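Local coordinates for protein putative P450-like enzyme (Streptomyces himastatinicus ATCC 53653, PDB 5Z9J) that binds heme and probably acts as a cytochrome P450 monooxygenase in bacterial secondary metabolism, at residues E10-H15 with Q383-S388; V287-N292 with L308-G313. All blocks are in the same frame, centred on the assembly; numbering follows the deposited sequence.

Overall arrangement
Both contacts are largely buried in the P450 fold, with centres about 16 Å apart. Contact 1 joins two loops almost the whole chain apart, beside the mixed sheet that contains contact 2; contact 2, nested between those loops in sequence, pairs two nearby strands. Their chemistry follows their place. The loops lack paired backbones and rely on two histidines: one donates to a carbonyl oxygen, and the other packs a ring face on a valine. The strands are held by regular backbone bonds, while an arginine reaches out to a heme propionate. They meet where Val-385 O lies 3.4 Å from Trp-311 CZ3, and both border the bound TAM.

Contact 1: E10-H15 with Q383-S388; sequences EFHPGH and QVVDAS. With TAM (tris(hydroxyethyl)aminomethane), chain F.
His-15 turns the CE1-NE2 edge of its imidazole to two carbonyl oxygens of a single turn: NE2 donates to Val-385 O, and CE1 lies 3.0 Å from Ala-387 O, both oxygens near the ring plane. Neither segment is helix or strand. In this P450 fold, the loop before the first sheet strand packs on the loop between strands 380-381 and 392-396, whose Ala-387 side chain is about 9 Å from the heme, consistent with the C-terminal loop that borders the active site in P450s. Each loop makes a type I turn, at His-12 to His-15 and at Val-384 to Ala-387. The bond from His-15 NE2 to Val-385 O measures 2.8 Å and is fairly straight (158°). Histidine suits the place, being flat enough to lie against a neighbour while its edge still offers an N-H. One face is taken by His-12 CB, 3.5 Å above the ring centre, and Trp-17 stacks with the same ring.

In His-12, chi1 (-164°) sets CG anti to the backbone N, and chi2 (-74°) turns the ring so that one face meets Val-385 CG2 in a CH-pi contact, 3.9 Å from its centroid. In the ring plane, His-12 ND1 accepts from Gly-14 N at 2.9 Å, bracing the turn, while NE2 bonds to Glu-167; with ND1 an acceptor, the proton probably resides on NE2. The compact, branched Val-385 serves two neighbours through one methyl, since CG2 also lies 3.5 Å from C5 of the bound TAM.

Contact 2: V287-N292 with L308-G313; sequences VGRATN and LLVWTG. With HEM (protoporphyrin IX containing Fe), chain E; TAM (tris(hydroxyethyl)aminomethane), chain F.
Arg-289 NH1, from strand 287-291 of the P450 mixed sheet, is held between two oxygens, Gly-288 O and heme O1A, each 2.9 Å away. The hydrogen bond to Gly-288 O is nearly straight (168°), with NH1 above the carbonyl plane. NH2 takes the other propionate oxygen, O2A, at 2.7 Å, so the carboxylate meets the guanidinium edge-on through a pair of bonds. Arginine suits the place: its long chain carries a flat guanidinium with several N-H groups to both strand carbonyl and propionate, and the pairing would be expected to favour the ionised propionate. His-83, His-345 and Arg-87 also hydrogen-bond to the heme.

Strand 308-310 runs antiparallel alongside. Val-287 with Val-310 and Arg-289 with Leu-308 form hydrogen-bonded pairs; Gly-288 with Leu-309 lies between them as a non-hydrogen-bonded pair. Beta-branched valines suit the strands: Val-287 CG2 packs 4.0 Å from Val-310 CB, on the sheet face where helix 41-48 touches Val-310 and Leu-308. Arg-289 adds its aliphatic CG against Val-310 CG2 before the chain bends at chi2 (-64°). Beyond the strand, Trp-311 NE1 bonds to Asn-37, and one indole face receives TAM, whose C3 lies 3.4 Å from Trp-311 CZ2.

Contact 1: E10-H15 with Q383-S388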
loop_
_atom_site.group_PDB
_atom_site.type_symbol
_atom_site.label_atom_id
_atom_site.label_comp_id
_atom_site.label_asym_id
_atom_site.label_seq_id
_atom_site.Cartn_x
_atom_site.Cartn_y
_atom_site.Cartn_z
ATOM N N GLU A 10 -8.766 2.355 -18.231
ATOM C CA GLU A 10 -9.994 2.636 -17.471
ATOM C C GLU A 10 -9.732 2.907 -15.978
ATOM O O GLU A 10 -10.047 2.089 -15.095
ATOM C CB GLU A 10 -10.989 1.476 -17.611
ATOM C CG GLU A 10 -11.697 1.387 -18.986
ATOM C CD GLU A 10 -12.395 2.659 -19.429
ATOM O OE1 GLU A 10 -12.852 3.451 -18.574
ATOM O OE2 GLU A 10 -12.524 2.834 -20.662
ATOM N N PHE A 11 -9.179 4.081 -15.696
ATOM C CA PHE A 11 -8.895 4.466 -14.315
ATOM C C PHE A 11 -10.187 4.692 -13.518
ATOM O O PHE A 11 -11.260 4.977 -14.088
ATOM C CB PHE A 11 -8.067 5.769 -14.266
ATOM C CG PHE A 11 -6.830 5.769 -15.126
ATOM C CD1 PHE A 11 -5.724 5.040 -14.765
ATOM C CD2 PHE A 11 -6.757 6.568 -16.271
ATOM C CE1 PHE A 11 -4.566 5.055 -15.544
ATOM C CE2 PHE A 11 -5.603 6.591 -17.040
ATOM C CZ PHE A 11 -4.505 5.820 -16.661
ATOM N N HIS A 12 -10.058 4.661 -12.195
ATOM C CA HIS A 12 -11.105 5.211 -11.323
ATOM C C HIS A 12 -11.491 6.585 -11.850
ATOM O O HIS A 12 -10.612 7.375 -12.161
ATOM C CB HIS A 12 -10.594 5.377 -9.904
ATOM C CG HIS A 12 -11.672 5.564 -8.891
ATOM N ND1 HIS A 12 -12.372 6.749 -8.760
ATOM C CD2 HIS A 12 -12.122 4.744 -7.912
ATOM C CE1 HIS A 12 -13.250 6.620 -7.783
ATOM N NE2 HIS A 12 -13.112 5.419 -7.247
ATOM N N PRO A 13 -12.801 6.858 -11.956
ATOM C CA PRO A 13 -13.271 8.139 -12.510
ATOM C C PRO A 13 -12.824 9.339 -11.674
ATOM O O PRO A 13 -12.731 10.449 -12.188
ATOM C CB PRO A 13 -14.791 8.002 -12.505
ATOM C CG PRO A 13 -15.107 6.832 -11.603
ATOM C CD PRO A 13 -13.906 5.927 -11.645
ATOM N N GLY A 14 -12.552 9.122 -10.397
ATOM C CA GLY A 14 -12.070 10.191 -9.545
ATOM C C GLY A 14 -10.611 10.564 -9.767
ATOM O O GLY A 14 -10.155 11.592 -9.254
ATOM N N HIS A 15 -9.858 9.724 -10.486
ATOM C CA HIS A 15 -8.421 9.966 -10.632
ATOM C C HIS A 15 -8.073 10.814 -11.847
ATOM O O HIS A 15 -7.421 10.342 -12.776
ATOM C CB HIS A 15 -7.656 8.678 -10.722
ATOM C CG HIS A 15 -7.770 7.840 -9.485
ATOM N ND1 HIS A 15 -7.244 6.572 -9.392
ATOM C CD2 HIS A 15 -8.378 8.080 -8.299
ATOM C CE1 HIS A 15 -7.494 6.078 -8.192
ATOM N NE2 HIS A 15 -8.202 6.965 -7.514
ATOM N N GLN A 383 -10.779 -1.214 -7.975
ATOM C CA GLN A 383 -12.002 -0.455 -7.717
ATOM C C GLN A 383 -11.985 0.207 -6.340
ATOM O O GLN A 383 -12.959 0.164 -5.605
ATOM C CB GLN A 383 -13.186 -1.426 -7.790
ATOM C CG GLN A 383 -13.286 -2.111 -9.138
ATOM C CD GLN A 383 -13.548 -1.125 -10.239
ATOM O OE1 GLN A 383 -14.662 -0.620 -10.372
ATOM N NE2 GLN A 383 -12.507 -0.787 -10.995
ATOM N N VAL A 384 -10.886 0.872 -6.019
ATOM C CA VAL A 384 -10.733 1.466 -4.714
ATOM C C VAL A 384 -10.168 2.863 -4.877
ATOM O O VAL A 384 -9.117 3.012 -5.489
ATOM C CB VAL A 384 -9.794 0.629 -3.858
ATOM C CG1 VAL A 384 -9.587 1.296 -2.537
ATOM C CG2 VAL A 384 -10.368 -0.787 -3.666
ATOM N N VAL A 385 -10.816 3.856 -4.279
ATOM C CA VAL A 385 -10.523 5.237 -4.626
ATOM C C VAL A 385 -9.121 5.673 -4.159
ATOM O O VAL A 385 -8.520 6.563 -4.785
ATOM C CB VAL A 385 -11.616 6.202 -4.089
ATOM C CG1 VAL A 385 -11.567 6.320 -2.558
ATOM C CG2 VAL A 385 -11.486 7.568 -4.754
ATOM N N ASP A 386 -8.568 5.078 -3.089
ATOM C CA ASP A 386 -7.263 5.569 -2.630
ATOM C C ASP A 386 -6.096 4.801 -3.241
ATOM O O ASP A 386 -4.960 4.930 -2.840
ATOM C CB ASP A 386 -7.187 5.624 -1.083
ATOM C CG ASP A 386 -7.476 4.291 -0.406
ATOM O OD1 ASP A 386 -8.107 3.408 -1.030
ATOM O OD2 ASP A 386 -7.127 4.152 0.786
ATOM N N ALA A 387 -6.395 4.044 -4.278
ATOM C CA ALA A 387 -5.402 3.257 -4.984
ATOM C C ALA A 387 -5.454 3.469 -6.485
ATOM O O ALA A 387 -6.527 3.399 -7.107
ATOM C CB ALA A 387 -5.572 1.746 -4.670
ATOM N N SER A 388 -4.277 3.677 -7.063
ATOM C CA SER A 388 -4.189 3.804 -8.468
ATOM C C SER A 388 -3.331 2.635 -8.995
ATOM O O SER A 388 -2.090 2.678 -9.005
ATOM C CB SER A 388 -3.608 5.196 -8.782
ATOM O OG SER A 388 -3.374 5.371 -10.145
HETATM C C TAM F . -12.526 13.181 -5.491
HETATM C C1 TAM F . -12.807 14.610 -6.109
HETATM C C2 TAM F . -12.865 12.048 -6.475
HETATM C C3 TAM F . -11.036 13.087 -5.055
HETATM C C4 TAM F . -12.809 14.592 -7.641
HETATM C C5 TAM F . -12.579 10.720 -5.791
HETATM C C6 TAM F . -10.020 13.508 -6.141
HETATM N N TAM F . -13.331 12.993 -4.287
HETATM O O4 TAM F . -14.124 14.408 -8.131
HETATM O O5 TAM F . -12.916 10.877 -4.401
HETATM O O6 TAM F . -10.023 12.546 -7.174
#

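Contact 2: V287-N292 with L308-G313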
loop_
_atom_site.group_PDB
_atom_site.type_symbol
_atom_site.label_atom_id
_atom_site.label_comp_id
_atom_site.label_asym_id
_atom_site.label_seq_id
_atom_site.Cartn_x
_atom_site.Cartn_y
_atom_site.Cartn_z
ATOM N N VAL A 287 -4.086 9.467 1.008
ATOM C CA VAL A 287 -4.180 9.058 2.401
ATOM C C VAL A 287 -5.001 10.067 3.190
ATOM O O VAL A 287 -5.022 11.286 2.858
ATOM C CB VAL A 287 -2.784 8.893 3.076
ATOM C CG1 VAL A 287 -1.938 7.840 2.327
ATOM C CG2 VAL A 287 -2.040 10.181 3.129
ATOM N N GLY A 288 -5.668 9.551 4.233
ATOM C CA GLY A 288 -6.557 10.333 5.059
ATOM C C GLY A 288 -5.886 10.952 6.262
ATOM O O GLY A 288 -4.940 10.408 6.849
ATOM N N ARG A 289 -6.361 12.148 6.595
ATOM C CA ARG A 289 -5.848 12.878 7.735
ATOM C C ARG A 289 -7.015 13.595 8.371
ATOM O O ARG A 289 -7.998 13.901 7.692
ATOM C CB ARG A 289 -4.754 13.848 7.286
ATOM C CG ARG A 289 -3.451 13.194 6.824
ATOM C CD ARG A 289 -2.783 12.444 7.952
ATOM N NE ARG A 289 -1.419 11.966 7.712
ATOM C CZ ARG A 289 -1.108 10.796 7.153
ATOM N NH1 ARG A 289 -2.053 10.005 6.695
ATOM N NH2 ARG A 289 0.155 10.435 7.026
ATOM N N ALA A 290 -6.928 13.866 9.667
ATOM C CA ALA A 290 -7.974 14.586 10.381
ATOM C C ALA A 290 -7.347 15.788 11.006
ATOM O O ALA A 290 -6.286 15.657 11.616
ATOM C CB ALA A 290 -8.631 13.697 11.461
ATOM N N THR A 291 -7.963 16.961 10.830
ATOM C CA THR A 291 -7.434 18.212 11.395
ATOM C C THR A 291 -7.752 18.334 12.887
ATOM O O THR A 291 -8.910 18.220 13.288
ATOM C CB THR A 291 -7.946 19.501 10.634
ATOM O OG1 THR A 291 -9.374 19.595 10.657
ATOM C CG2 THR A 291 -7.505 19.486 9.189
ATOM N N ASN A 292 -6.710 18.570 13.689
ATOM C CA ASN A 292 -6.834 18.758 15.130
ATOM C C ASN A 292 -7.186 20.194 15.510
ATOM O O ASN A 292 -7.722 20.443 16.595
ATOM C CB ASN A 292 -5.518 18.355 15.827
ATOM C CG ASN A 292 -5.325 16.826 15.896
ATOM O OD1 ASN A 292 -6.256 16.068 15.658
ATOM N ND2 ASN A 292 -4.143 16.391 16.273
ATOM N N LEU A 308 -9.448 15.217 5.884
ATOM C CA LEU A 308 -8.679 15.693 4.746
ATOM C C LEU A 308 -8.000 14.542 4.015
ATOM O O LEU A 308 -7.228 13.749 4.611
ATOM C CB LEU A 308 -7.664 16.752 5.197
ATOM C CG LEU A 308 -6.765 17.394 4.134
ATOM C CD1 LEU A 308 -7.604 18.281 3.295
ATOM C CD2 LEU A 308 -5.678 18.244 4.804
ATOM N N LEU A 309 -8.336 14.445 2.728
ATOM C CA LEU A 309 -7.741 13.493 1.812
ATOM C C LEU A 309 -6.576 14.132 1.103
ATOM O O LEU A 309 -6.744 15.064 0.321
ATOM C CB LEU A 309 -8.755 13.009 0.790
ATOM C CG LEU A 309 -9.923 12.293 1.478
ATOM C CD1 LEU A 309 -10.862 11.638 0.471
ATOM C CD2 LEU A 309 -9.447 11.313 2.546
ATOM N N VAL A 310 -5.393 13.610 1.406
ATOM C CA VAL A 310 -4.148 14.036 0.818
ATOM C C VAL A 310 -3.883 13.188 -0.445
ATOM O O VAL A 310 -3.579 11.971 -0.330
ATOM C CB VAL A 310 -2.997 13.887 1.811
ATOM C CG1 VAL A 310 -1.675 14.219 1.159
ATOM C CG2 VAL A 310 -3.252 14.692 3.072
ATOM N N TRP A 311 -4.060 13.789 -1.639
ATOM C CA TRP A 311 -3.930 12.990 -2.876
ATOM C C TRP A 311 -2.476 12.956 -3.378
ATOM O O TRP A 311 -2.038 13.767 -4.201
ATOM C CB TRP A 311 -4.908 13.468 -3.941
ATOM C CG TRP A 311 -6.323 13.254 -3.501
ATOM C CD1 TRP A 311 -7.200 14.201 -3.015
ATOM C CD2 TRP A 311 -7.037 11.996 -3.476
ATOM N NE1 TRP A 311 -8.409 13.596 -2.680
ATOM C CE2 TRP A 311 -8.335 12.257 -2.963
ATOM C CE3 TRP A 311 -6.705 10.688 -3.840
ATOM C CZ2 TRP A 311 -9.296 11.240 -2.806
ATOM C CZ3 TRP A 311 -7.658 9.684 -3.677
ATOM C CH2 TRP A 311 -8.934 9.971 -3.162
ATOM N N THR A 312 -1.723 12.021 -2.802
ATOM C CA THR A 312 -0.363 11.764 -3.145
ATOM C C THR A 312 -0.304 11.411 -4.627
ATOM O O THR A 312 0.652 11.827 -5.320
ATOM C CB THR A 312 0.199 10.605 -2.279
ATOM O OG1 THR A 312 -0.701 9.508 -2.393
ATOM C CG2 THR A 312 0.302 11.032 -0.827
ATOM N N GLY A 313 -1.314 10.712 -5.169
ATOM C CA GLY A 313 -1.283 10.434 -6.607
ATOM C C GLY A 313 -1.301 11.738 -7.429
ATOM O O GLY A 313 -0.595 11.899 -8.422
HETATM C CHA HEM E . 3.142 3.159 5.241
HETATM C CHB HEM E . 2.786 2.882 0.465
HETATM C CHC HEM E . 4.582 -1.603 0.695
HETATM C CHD HEM E . 4.021 -1.668 5.441
HETATM C C1A HEM E . 2.898 3.549 3.943
HETATM C C2A HEM E . 2.427 4.849 3.459
HETATM C C3A HEM E . 2.346 4.778 2.128
HETATM C C4A HEM E . 2.748 3.420 1.728
HETATM C CMA HEM E . 1.885 5.901 1.190
HETATM C CAA HEM E . 2.095 6.088 4.317
HETATM C CBA HEM E . 0.716 5.959 4.976
HETATM C CGA HEM E . 0.243 7.286 5.583
HETATM O O1A HEM E . -0.928 7.400 6.022
HETATM O O2A HEM E . 1.016 8.256 5.679
HETATM C C1B HEM E . 3.306 1.668 0.114
HETATM C C2B HEM E . 3.592 1.261 -1.237
HETATM C C3B HEM E . 4.091 0.021 -1.174
HETATM C C4B HEM E . 4.106 -0.388 0.222
HETATM C CMB HEM E . 3.337 2.176 -2.448
HETATM C CAB HEM E . 4.565 -0.909 -2.295
HETATM C CBB HEM E . 4.603 -0.559 -3.581
HETATM C C1C HEM E . 4.625 -2.032 2.008
HETATM C C2C HEM E . 5.117 -3.344 2.497
HETATM C C3C HEM E . 4.956 -3.335 3.813
HETATM C C4C HEM E . 4.354 -2.075 4.168
HETATM C CMC HEM E . 5.725 -4.428 1.588
HETATM C CAC HEM E . 5.245 -4.390 4.908
HETATM C CBC HEM E . 5.814 -5.565 4.682
HETATM C C1D HEM E . 3.699 -0.401 5.805
HETATM C C2D HEM E . 3.395 -0.008 7.149
HETATM C C3D HEM E . 3.148 1.489 7.080
HETATM C C4D HEM E . 3.309 1.867 5.705
HETATM C CMD HEM E . 3.329 -0.902 8.412
HETATM C CAD HEM E . 2.727 2.382 8.252
HETATM C CBD HEM E . 3.935 3.006 8.916
HETATM C CGD HEM E . 3.443 4.032 9.922
HETATM O O1D HEM E . 2.249 4.414 9.901
HETATM O O2D HEM E . 4.270 4.501 10.745
HETATM N NA HEM E . 3.076 2.740 2.855
HETATM N NB HEM E . 3.615 0.628 0.984
HETATM N NC HEM E . 4.166 -1.340 3.066
HETATM N ND HEM E . 3.673 0.732 4.970
HETATM FE FE HEM E . 3.769 0.717 3.021
HETATM C C TAM F . -12.526 13.181 -5.491
HETATM C C1 TAM F . -12.807 14.610 -6.109
HETATM C C2 TAM F . -12.865 12.048 -6.475
HETATM C C3 TAM F . -11.036 13.087 -5.055
HETATM C C4 TAM F . -12.809 14.592 -7.641
HETATM C C5 TAM F . -12.579 10.720 -5.791
HETATM C C6 TAM F . -10.020 13.508 -6.141
HETATM N N TAM F . -13.331 12.993 -4.287
HETATM O O4 TAM F . -14.124 14.408 -8.131
HETATM O O5 TAM F . -12.916 10.877 -4.401
HETATM O O6 TAM F . -10.023 12.546 -7.174
#